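Uncharacterized protein (Bacteroides fragilis, PDB 3EWL) is of unknown function, but its C-terminal portion, described here, has a thioredoxin-like fold and may take part in thiol-disulfide chemistry. Local coordinates at residues Y29-F34 with R43-L48; F33-D38 with W89-N94. All coordinates share one frame; numbering follows the deposited sequence.

Starting from the N terminus, the chain runs through strand 29-34, the central strand of the five-stranded mixed sheet, and both contacts leave from this stretch. Contact 1 closes the shorter loop: only eight residues, 35-42, separate its segments; they include the probable thioredoxin-type CxxC pair Cys39 and Cys42, and the last three already belong to helix 40-50. Contact 2 closes a far longer loop, through helices 40-50 and 53-61, strand 64-70 and helix 75-82, to strand 90-93 at one edge of the sheet. The loops overlap, and the helix of contact 1 lies within the span of contact 2. Phe33 is shared, and Arg43 NH2 donates a probable hydrogen bond to Asp36 O.

Contact 1: Y29-F34 with R43-L48; sequences YTMLFF and RKFEKL
The rings of Phe33 and Phe45 meet obliquely, their planes 35° apart and their centroids 5.2 Å from each other. Coming from opposed backbones, they pass alongside one another, and the closest approach is from Phe33 CE1 to Phe45 CD2, 3.2 Å. At the edge of the Phe45 ring lies the selenium of Met31, a Met-aromatic contact; the bend at chi3 (91°) turns the methyl toward the ring, and CE comes 3.8 Å from Phe45 CE2. Glu46 comes in transversely to Phe33, with OE1 3.5 Å from Phe33 CE2. Its carboxylate is held from within the helix by a salt bridge to Arg43, which grips side-on: NE reaches OE2 of Glu46 at 2.9 Å in an almost straight bond, and NH1 meets the syn lone pair of OE1 at 2.6 Å. Ile113 of the neighbouring strand touches Met31, Phe33 and Phe45, while Met129 of helix 129-137 adds to the cover of Phe45. This is the helix that carries the CxxC-like pair at its start, packed on the central strand of a thioredoxin-like fold and running roughly antiparallel to it. Chemically, an apolar layer of aromatic carbon and selenomethionine is bordered by a buried carboxylate, and the two bonds of the Arg43-Glu46 salt bridge hold its rotation and satisfy both of its oxygens.

Contact 2: F33-D38 with W89-N94; sequences FFYDPD and WIVGWN
Trp89 and Phe33 form an edge-to-face aromatic contact that reaches from Trp89, next to Ile90 of the edge strand 90-93, to the central strand of the sheet, with strand 64-70 lying between them in the strand order. The planes are 65° apart. The six-membered ring of Trp89 directs its CZ3 over one face of Phe33, displaced toward the rim, at 3.8 Å from Phe33 CD2. With chi1 at -175° the Phe33 ring runs out toward helix 40-50, leaving one face turned to Trp89. Further along, Tyr35 lies transverse to Val91; its CG sits between the backbone nitrogen and the carbonyl carbon (chi1 75°), and from there the phenol extends to the edge strand. Its OH stands 3.2 Å from Val91 CG1, whereas CZ of the same tyrosine is 4.2 Å from that methyl. No hydrogen bond joins the two segments. Trp89 also meets Phe49 edge-to-face and touches Glu46, while Trp78 and Ala82 of helix 75-82 pack on Val91. Tyr35 in turn lies against Cys42 of the probable CxxC site, placing this side of the contact beside the start of helix 40-50. Chemically, the join is mainly apolar, with the Tyr35 hydroxyl resting on a methyl, and the edge-to-face pair is consistent with a weakly polar CH-pi attraction between Trp89 and Phe33.

Contact 1: Y29-F34 with R43-L48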
ATOM      1  N   TYR A  29       6.238 -10.376   2.461  1.00 23.20           N
ATOM      2  CA  TYR A  29       4.903  -9.956   2.019  1.00 23.06           C
ATOM      3  C   TYR A  29       4.934  -8.471   1.804  1.00 22.20           C
ATOM      4  O   TYR A  29       5.604  -7.771   2.549  1.00 21.34           O
ATOM      5  CB  TYR A  29       3.864 -10.245   3.081  1.00 23.53           C
ATOM      6  CG  TYR A  29       3.608 -11.710   3.289  1.00 25.26           C
ATOM      7  CD1 TYR A  29       2.702 -12.396   2.494  1.00 29.05           C
ATOM      8  CD2 TYR A  29       4.309 -12.428   4.273  1.00 32.79           C
ATOM      9  CE1 TYR A  29       2.464 -13.794   2.691  1.00 33.62           C
ATOM     10  CE2 TYR A  29       4.091 -13.805   4.473  1.00 34.16           C
ATOM     11  CZ  TYR A  29       3.174 -14.473   3.683  1.00 34.68           C
ATOM     12  OH  TYR A  29       2.982 -15.817   3.895  1.00 38.11           O
ATOM     13  N   THR A  30       4.175  -8.002   0.812  1.00 21.76           N
ATOM     14  CA  THR A  30       3.979  -6.588   0.560  1.00 21.84           C
ATOM     15  C   THR A  30       2.486  -6.299   0.568  1.00 21.84           C
ATOM     16  O   THR A  30       1.723  -6.909  -0.192  1.00 22.69           O
ATOM     17  CB  THR A  30       4.571  -6.168  -0.810  1.00 22.19           C
ATOM     18  OG1 THR A  30       5.969  -6.513  -0.832  1.00 24.89           O
ATOM     19  CG2 THR A  30       4.437  -4.642  -1.048  1.00 21.13           C
HETATM   20  N   MSE A  31       2.058  -5.390   1.438  1.00 20.82           N
HETATM   21  CA  MSE A  31       0.683  -4.917   1.343  1.00 19.51           C
HETATM   22  C   MSE A  31       0.674  -3.602   0.586  1.00 18.75           C
HETATM   23  O   MSE A  31       1.282  -2.629   1.040  1.00 20.12           O
HETATM   24  CB  MSE A  31       0.069  -4.743   2.720  1.00 19.21           C
HETATM   25  CG  MSE A  31      -1.416  -4.298   2.682  1.00 19.03           C
HETATM   26 SE   MSE A  31      -2.214  -4.080   4.458  1.00 26.14          SE
HETATM   27  CE  MSE A  31      -1.832  -2.215   4.753  1.00 27.05           C
ATOM     28  N   LEU A  32      -0.069  -3.540  -0.511  1.00 18.31           N
ATOM     29  CA  LEU A  32      -0.273  -2.261  -1.171  1.00 19.35           C
ATOM     30  C   LEU A  32      -1.513  -1.579  -0.611  1.00 18.80           C
ATOM     31  O   LEU A  32      -2.560  -2.203  -0.486  1.00 19.21           O
ATOM     32  CB  LEU A  32      -0.458  -2.431  -2.679  1.00 18.58           C
ATOM     33  CG  LEU A  32       0.572  -3.223  -3.452  1.00 19.76           C
ATOM     34  CD1 LEU A  32       0.026  -3.311  -4.885  1.00 13.54           C
ATOM     35  CD2 LEU A  32       1.990  -2.620  -3.413  1.00 22.08           C
ATOM     36  N   PHE A  33      -1.379  -0.305  -0.279  1.00 18.48           N
ATOM     37  CA  PHE A  33      -2.458   0.459   0.326  1.00 18.95           C
ATOM     38  C   PHE A  33      -2.730   1.682  -0.536  1.00 19.24           C
ATOM     39  O   PHE A  33      -1.999   2.683  -0.446  1.00 20.29           O
ATOM     40  CB  PHE A  33      -2.076   0.858   1.776  1.00 17.77           C
ATOM     41  CG  PHE A  33      -3.194   1.558   2.553  1.00 20.18           C
ATOM     42  CD1 PHE A  33      -4.225   0.827   3.131  1.00 18.22           C
ATOM     43  CD2 PHE A  33      -3.190   2.943   2.736  1.00 20.77           C
ATOM     44  CE1 PHE A  33      -5.247   1.465   3.868  1.00 20.11           C
ATOM     45  CE2 PHE A  33      -4.194   3.584   3.495  1.00 20.51           C
ATOM     46  CZ  PHE A  33      -5.238   2.835   4.046  1.00 21.67           C
ATOM     47  N   PHE A  34      -3.735   1.598  -1.415  1.00 19.35           N
ATOM     48  CA  PHE A  34      -4.066   2.726  -2.258  1.00 18.84           C
ATOM     49  C   PHE A  34      -4.981   3.636  -1.519  1.00 19.21           C
ATOM     50  O   PHE A  34      -6.061   3.230  -1.109  1.00 19.77           O
ATOM     51  CB  PHE A  34      -4.622   2.320  -3.633  1.00 17.32           C
ATOM     52  CG  PHE A  34      -3.671   1.441  -4.431  1.00 17.94           C
ATOM     53  CD1 PHE A  34      -2.563   1.989  -5.086  1.00 17.74           C
ATOM     54  CD2 PHE A  34      -3.836   0.052  -4.456  1.00 13.97           C
ATOM     55  CE1 PHE A  34      -1.652   1.159  -5.808  1.00 17.22           C
ATOM     56  CE2 PHE A  34      -2.934  -0.778  -5.168  1.00 17.34           C
ATOM     57  CZ  PHE A  34      -1.849  -0.204  -5.860  1.00 16.56           C
ATOM     58  N   ARG A  43      -8.061   6.722   6.938  1.00 19.52           N
ATOM     59  CA  ARG A  43      -7.673   6.973   8.330  1.00 19.89           C
ATOM     60  C   ARG A  43      -8.123   5.843   9.264  1.00 20.34           C
ATOM     61  O   ARG A  43      -7.326   5.377  10.087  1.00 19.75           O
ATOM     62  CB  ARG A  43      -8.210   8.319   8.813  1.00 19.83           C
ATOM     63  CG  ARG A  43      -7.955   9.526   7.865  1.00 21.32           C
ATOM     64  CD  ARG A  43      -6.488   9.928   7.727  1.00 19.27           C
ATOM     65  NE  ARG A  43      -5.741   9.099   6.758  1.00 21.89           N
ATOM     66  CZ  ARG A  43      -5.770   9.271   5.441  1.00 22.40           C
ATOM     67  NH1 ARG A  43      -5.032   8.487   4.642  1.00 21.55           N
ATOM     68  NH2 ARG A  43      -6.531  10.240   4.914  1.00 20.93           N
ATOM     69  N   LYS A  44      -9.374   5.389   9.130  1.00 20.39           N
ATOM     70  CA  LYS A  44      -9.887   4.346  10.017  1.00 21.62           C
ATOM     71  C   LYS A  44      -9.162   3.031   9.843  1.00 20.46           C
ATOM     72  O   LYS A  44      -8.863   2.369  10.839  1.00 19.97           O
ATOM     73  CB  LYS A  44     -11.408   4.116   9.852  1.00 22.24           C
ATOM     74  CG  LYS A  44     -12.244   5.360  10.200  1.00 27.52           C
ATOM     75  CD  LYS A  44     -13.760   5.218   9.839  1.00 35.34           C
ATOM     76  CE  LYS A  44     -14.513   4.115  10.677  1.00 38.56           C
ATOM     77  NZ  LYS A  44     -14.509   2.725  10.051  1.00 42.59           N
ATOM     78  N   PHE A  45      -8.907   2.635   8.591  1.00 19.65           N
ATOM     79  CA  PHE A  45      -8.136   1.425   8.323  1.00 20.33           C
ATOM     80  C   PHE A  45      -6.732   1.536   8.954  1.00 20.07           C
ATOM     81  O   PHE A  45      -6.246   0.598   9.610  1.00 19.86           O
ATOM     82  CB  PHE A  45      -8.007   1.153   6.792  1.00 20.75           C
ATOM     83  CG  PHE A  45      -7.276  -0.127   6.484  1.00 23.86           C
ATOM     84  CD1 PHE A  45      -7.985  -1.298   6.222  1.00 26.49           C
ATOM     85  CD2 PHE A  45      -5.885  -0.189   6.549  1.00 27.06           C
ATOM     86  CE1 PHE A  45      -7.334  -2.482   5.976  1.00 26.65           C
ATOM     87  CE2 PHE A  45      -5.210  -1.397   6.300  1.00 28.63           C
ATOM     88  CZ  PHE A  45      -5.937  -2.539   6.024  1.00 29.22           C
ATOM     89  N   GLU A  46      -6.070   2.671   8.698  1.00 20.60           N
ATOM     90  CA  GLU A  46      -4.746   2.992   9.261  1.00 21.20           C
ATOM     91  C   GLU A  46      -4.775   2.848  10.786  1.00 20.59           C
ATOM     92  O   GLU A  46      -3.906   2.212  11.347  1.00 20.09           O
ATOM     93  CB  GLU A  46      -4.290   4.418   8.887  1.00 20.92           C
ATOM     94  CG  GLU A  46      -3.934   4.616   7.422  1.00 21.56           C
ATOM     95  CD  GLU A  46      -4.084   6.089   6.950  1.00 24.93           C
ATOM     96  OE1 GLU A  46      -4.168   6.331   5.706  1.00 24.21           O
ATOM     97  OE2 GLU A  46      -4.115   6.997   7.800  1.00 23.05           O
ATOM     98  N   LYS A  47      -5.795   3.411  11.433  1.00 20.54           N
ATOM     99  CA  LYS A  47      -5.978   3.312  12.883  1.00 21.06           C
ATOM    100  C   LYS A  47      -6.158   1.869  13.362  1.00 21.72           C
ATOM    101  O   LYS A  47      -5.542   1.464  14.346  1.00 22.26           O
ATOM    102  CB  LYS A  47      -7.182   4.163  13.317  1.00 21.51           C
ATOM    103  CG  LYS A  47      -7.432   4.150  14.836  1.00 22.07           C
ATOM    104  CD  LYS A  47      -8.780   4.679  15.188  1.00 23.16           C
ATOM    105  CE  LYS A  47      -8.958   4.726  16.685  1.00 23.91           C
ATOM    106  NZ  LYS A  47      -9.235   3.364  17.204  1.00 25.20           N
ATOM    107  N   LEU A  48      -6.999   1.096  12.675  0.50 22.02           N
ATOM    108  CA  LEU A  48      -7.280  -0.280  13.090  0.50 22.50           C
ATOM    109  C   LEU A  48      -6.069  -1.181  12.884  0.50 22.33           C
ATOM    110  O   LEU A  48      -5.770  -2.023  13.716  0.50 21.57           O
ATOM    111  CB  LEU A  48      -8.454  -0.871  12.311  0.50 22.43           C
ATOM    112  CG  LEU A  48      -9.889  -0.415  12.554  0.50 23.60           C
ATOM    113  CD1 LEU A  48     -10.827  -1.244  11.660  0.50 24.32           C
ATOM    114  CD2 LEU A  48     -10.286  -0.544  14.023  0.50 23.81           C
TER

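Contact 2: F33-D38 with W89-N94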
ATOM      1  N   PHE A  33      -1.379  -0.305  -0.279  1.00 18.48           N
ATOM      2  CA  PHE A  33      -2.458   0.459   0.326  1.00 18.95           C
ATOM      3  C   PHE A  33      -2.730   1.682  -0.536  1.00 19.24           C
ATOM      4  O   PHE A  33      -1.999   2.683  -0.446  1.00 20.29           O
ATOM      5  CB  PHE A  33      -2.076   0.858   1.776  1.00 17.77           C
ATOM      6  CG  PHE A  33      -3.194   1.558   2.553  1.00 20.18           C
ATOM      7  CD1 PHE A  33      -4.225   0.827   3.131  1.00 18.22           C
ATOM      8  CD2 PHE A  33      -3.190   2.943   2.736  1.00 20.77           C
ATOM      9  CE1 PHE A  33      -5.247   1.465   3.868  1.00 20.11           C
ATOM     10  CE2 PHE A  33      -4.194   3.584   3.495  1.00 20.51           C
ATOM     11  CZ  PHE A  33      -5.238   2.835   4.046  1.00 21.67           C
ATOM     12  N   PHE A  34      -3.735   1.598  -1.415  1.00 19.35           N
ATOM     13  CA  PHE A  34      -4.066   2.726  -2.258  1.00 18.84           C
ATOM     14  C   PHE A  34      -4.981   3.636  -1.519  1.00 19.21           C
ATOM     15  O   PHE A  34      -6.061   3.230  -1.109  1.00 19.77           O
ATOM     16  CB  PHE A  34      -4.622   2.320  -3.633  1.00 17.32           C
ATOM     17  CG  PHE A  34      -3.671   1.441  -4.431  1.00 17.94           C
ATOM     18  CD1 PHE A  34      -2.563   1.989  -5.086  1.00 17.74           C
ATOM     19  CD2 PHE A  34      -3.836   0.052  -4.456  1.00 13.97           C
ATOM     20  CE1 PHE A  34      -1.652   1.159  -5.808  1.00 17.22           C
ATOM     21  CE2 PHE A  34      -2.934  -0.778  -5.168  1.00 17.34           C
ATOM     22  CZ  PHE A  34      -1.849  -0.204  -5.860  1.00 16.56           C
ATOM     23  N   TYR A  35      -4.558   4.883  -1.347  1.00 19.60           N
ATOM     24  CA  TYR A  35      -5.297   5.781  -0.478  1.00 18.99           C
ATOM     25  C   TYR A  35      -5.443   7.190  -1.049  1.00 20.05           C
ATOM     26  O   TYR A  35      -4.834   7.548  -2.079  1.00 19.10           O
ATOM     27  CB  TYR A  35      -4.623   5.825   0.907  1.00 19.09           C
ATOM     28  CG  TYR A  35      -3.325   6.648   0.944  1.00 18.76           C
ATOM     29  CD1 TYR A  35      -3.347   7.990   1.318  1.00 18.51           C
ATOM     30  CD2 TYR A  35      -2.085   6.083   0.581  1.00 14.90           C
ATOM     31  CE1 TYR A  35      -2.187   8.763   1.346  1.00 17.97           C
ATOM     32  CE2 TYR A  35      -0.907   6.851   0.620  1.00 16.51           C
ATOM     33  CZ  TYR A  35      -0.978   8.194   1.008  1.00 18.02           C
ATOM     34  OH  TYR A  35       0.152   8.979   1.087  1.00 19.84           O
ATOM     35  N   ASP A  36      -6.236   7.999  -0.342  1.00 19.83           N
ATOM     36  CA  ASP A  36      -6.271   9.427  -0.597  1.00 20.81           C
ATOM     37  C   ASP A  36      -5.950  10.200   0.714  1.00 21.07           C
ATOM     38  O   ASP A  36      -6.380   9.799   1.796  1.00 21.47           O
ATOM     39  CB  ASP A  36      -7.664   9.802  -1.165  1.00 20.42           C
ATOM     40  CG  ASP A  36      -7.730  11.235  -1.604  1.00 22.98           C
ATOM     41  OD1 ASP A  36      -7.534  11.510  -2.809  1.00 21.55           O
ATOM     42  OD2 ASP A  36      -7.931  12.085  -0.716  1.00 22.45           O
ATOM     43  N   PRO A  37      -5.222  11.328   0.619  1.00 20.89           N
ATOM     44  CA  PRO A  37      -4.914  12.076   1.829  1.00 21.28           C
ATOM     45  C   PRO A  37      -6.158  12.627   2.524  1.00 23.29           C
ATOM     46  O   PRO A  37      -6.088  12.965   3.716  1.00 22.53           O
ATOM     47  CB  PRO A  37      -4.039  13.241   1.327  1.00 20.91           C
ATOM     48  CG  PRO A  37      -4.251  13.295  -0.172  1.00 20.18           C
ATOM     49  CD  PRO A  37      -4.595  11.918  -0.585  1.00 20.38           C
ATOM     50  N   ASP A  38      -7.268  12.753   1.791  1.00 24.55           N
ATOM     51  CA  ASP A  38      -8.526  13.223   2.391  1.00 26.76           C
ATOM     52  C   ASP A  38      -9.571  12.116   2.333  1.00 26.43           C
ATOM     53  O   ASP A  38     -10.431  12.090   1.455  1.00 28.46           O
ATOM     54  CB  ASP A  38      -9.030  14.514   1.717  1.00 27.54           C
ATOM     55  CG  ASP A  38     -10.365  15.008   2.309  1.00 31.09           C
ATOM     56  OD1 ASP A  38     -10.763  14.564   3.419  1.00 34.52           O
ATOM     57  OD2 ASP A  38     -11.012  15.846   1.652  1.00 34.23           O
ATOM     58  N   TRP A  89       5.460   2.515   7.645  1.00 20.24           N
ATOM     59  CA  TRP A  89       4.959   2.389   6.267  1.00 19.63           C
ATOM     60  C   TRP A  89       5.783   3.228   5.336  1.00 19.62           C
ATOM     61  O   TRP A  89       6.191   4.352   5.688  1.00 20.09           O
ATOM     62  CB  TRP A  89       3.505   2.880   6.159  1.00 18.65           C
ATOM     63  CG  TRP A  89       2.487   2.020   6.898  1.00 18.62           C
ATOM     64  CD1 TRP A  89       2.723   1.122   7.934  1.00 19.46           C
ATOM     65  CD2 TRP A  89       1.069   2.017   6.690  1.00 15.71           C
ATOM     66  NE1 TRP A  89       1.536   0.570   8.360  1.00 19.84           N
ATOM     67  CE2 TRP A  89       0.512   1.077   7.596  1.00 19.31           C
ATOM     68  CE3 TRP A  89       0.217   2.704   5.804  1.00 16.25           C
ATOM     69  CZ2 TRP A  89      -0.867   0.817   7.655  1.00 20.93           C
ATOM     70  CZ3 TRP A  89      -1.154   2.453   5.858  1.00 19.92           C
ATOM     71  CH2 TRP A  89      -1.683   1.513   6.775  1.00 21.14           C
ATOM     72  N   ILE A  90       6.033   2.697   4.153  1.00 18.62           N
ATOM     73  CA  ILE A  90       6.595   3.481   3.077  1.00 19.84           C
ATOM     74  C   ILE A  90       5.415   4.221   2.454  1.00 20.21           C
ATOM     75  O   ILE A  90       4.419   3.602   2.149  1.00 19.13           O
ATOM     76  CB  ILE A  90       7.281   2.565   2.068  1.00 19.94           C
ATOM     77  CG1 ILE A  90       8.438   1.852   2.767  1.00 20.84           C
ATOM     78  CG2 ILE A  90       7.797   3.352   0.798  1.00 20.70           C
ATOM     79  CD1 ILE A  90       9.006   0.736   1.898  1.00 25.39           C
ATOM     80  N   VAL A  91       5.518   5.551   2.324  1.00 20.10           N
ATOM     81  CA  VAL A  91       4.418   6.381   1.846  1.00 20.72           C
ATOM     82  C   VAL A  91       4.862   7.029   0.536  1.00 20.42           C
ATOM     83  O   VAL A  91       5.856   7.773   0.537  1.00 20.91           O
ATOM     84  CB  VAL A  91       4.091   7.466   2.883  1.00 20.96           C
ATOM     85  CG1 VAL A  91       2.989   8.401   2.354  1.00 22.65           C
ATOM     86  CG2 VAL A  91       3.691   6.803   4.178  1.00 21.78           C
ATOM     87  N   GLY A  92       4.173   6.724  -0.571  1.00 19.56           N
ATOM     88  CA  GLY A  92       4.629   7.151  -1.898  1.00 19.23           C
ATOM     89  C   GLY A  92       3.554   7.773  -2.773  1.00 19.30           C
ATOM     90  O   GLY A  92       2.384   7.519  -2.577  1.00 19.23           O
ATOM     91  N   TRP A  93       3.961   8.591  -3.735  1.00 18.94           N
ATOM     92  CA  TRP A  93       3.066   9.172  -4.725  1.00 18.91           C
ATOM     93  C   TRP A  93       3.506   8.645  -6.079  1.00 18.39           C
ATOM     94  O   TRP A  93       4.669   8.759  -6.415  1.00 19.59           O
ATOM     95  CB  TRP A  93       3.180  10.722  -4.714  1.00 18.79           C
ATOM     96  CG  TRP A  93       2.494  11.462  -5.869  1.00 19.72           C
ATOM     97  CD1 TRP A  93       1.235  11.248  -6.335  1.00 19.58           C
ATOM     98  CD2 TRP A  93       3.022  12.560  -6.639  1.00 19.07           C
ATOM     99  NE1 TRP A  93       0.951  12.118  -7.357  1.00 18.83           N
ATOM    100  CE2 TRP A  93       2.026  12.935  -7.565  1.00 19.66           C
ATOM    101  CE3 TRP A  93       4.242  13.270  -6.624  1.00 21.25           C
ATOM    102  CZ2 TRP A  93       2.211  13.981  -8.504  1.00 22.09           C
ATOM    103  CZ3 TRP A  93       4.442  14.299  -7.553  1.00 21.60           C
ATOM    104  CH2 TRP A  93       3.425  14.649  -8.484  1.00 22.72           C
ATOM    105  N   ASN A  94       2.574   8.109  -6.860  1.00 18.13           N
ATOM    106  CA  ASN A  94       2.830   7.659  -8.239  1.00 17.65           C
ATOM    107  C   ASN A  94       2.932   8.886  -9.143  1.00 18.04           C
ATOM    108  O   ASN A  94       1.999   9.200  -9.875  1.00 18.75           O
ATOM    109  CB  ASN A  94       1.708   6.717  -8.686  1.00 17.66           C
ATOM    110  CG  ASN A  94       1.905   6.134 -10.103  1.00 20.49           C
ATOM    111  OD1 ASN A  94       0.967   6.156 -10.916  1.00 16.27           O
ATOM    112  ND2 ASN A  94       3.116   5.591 -10.398  1.00 20.97           N
TER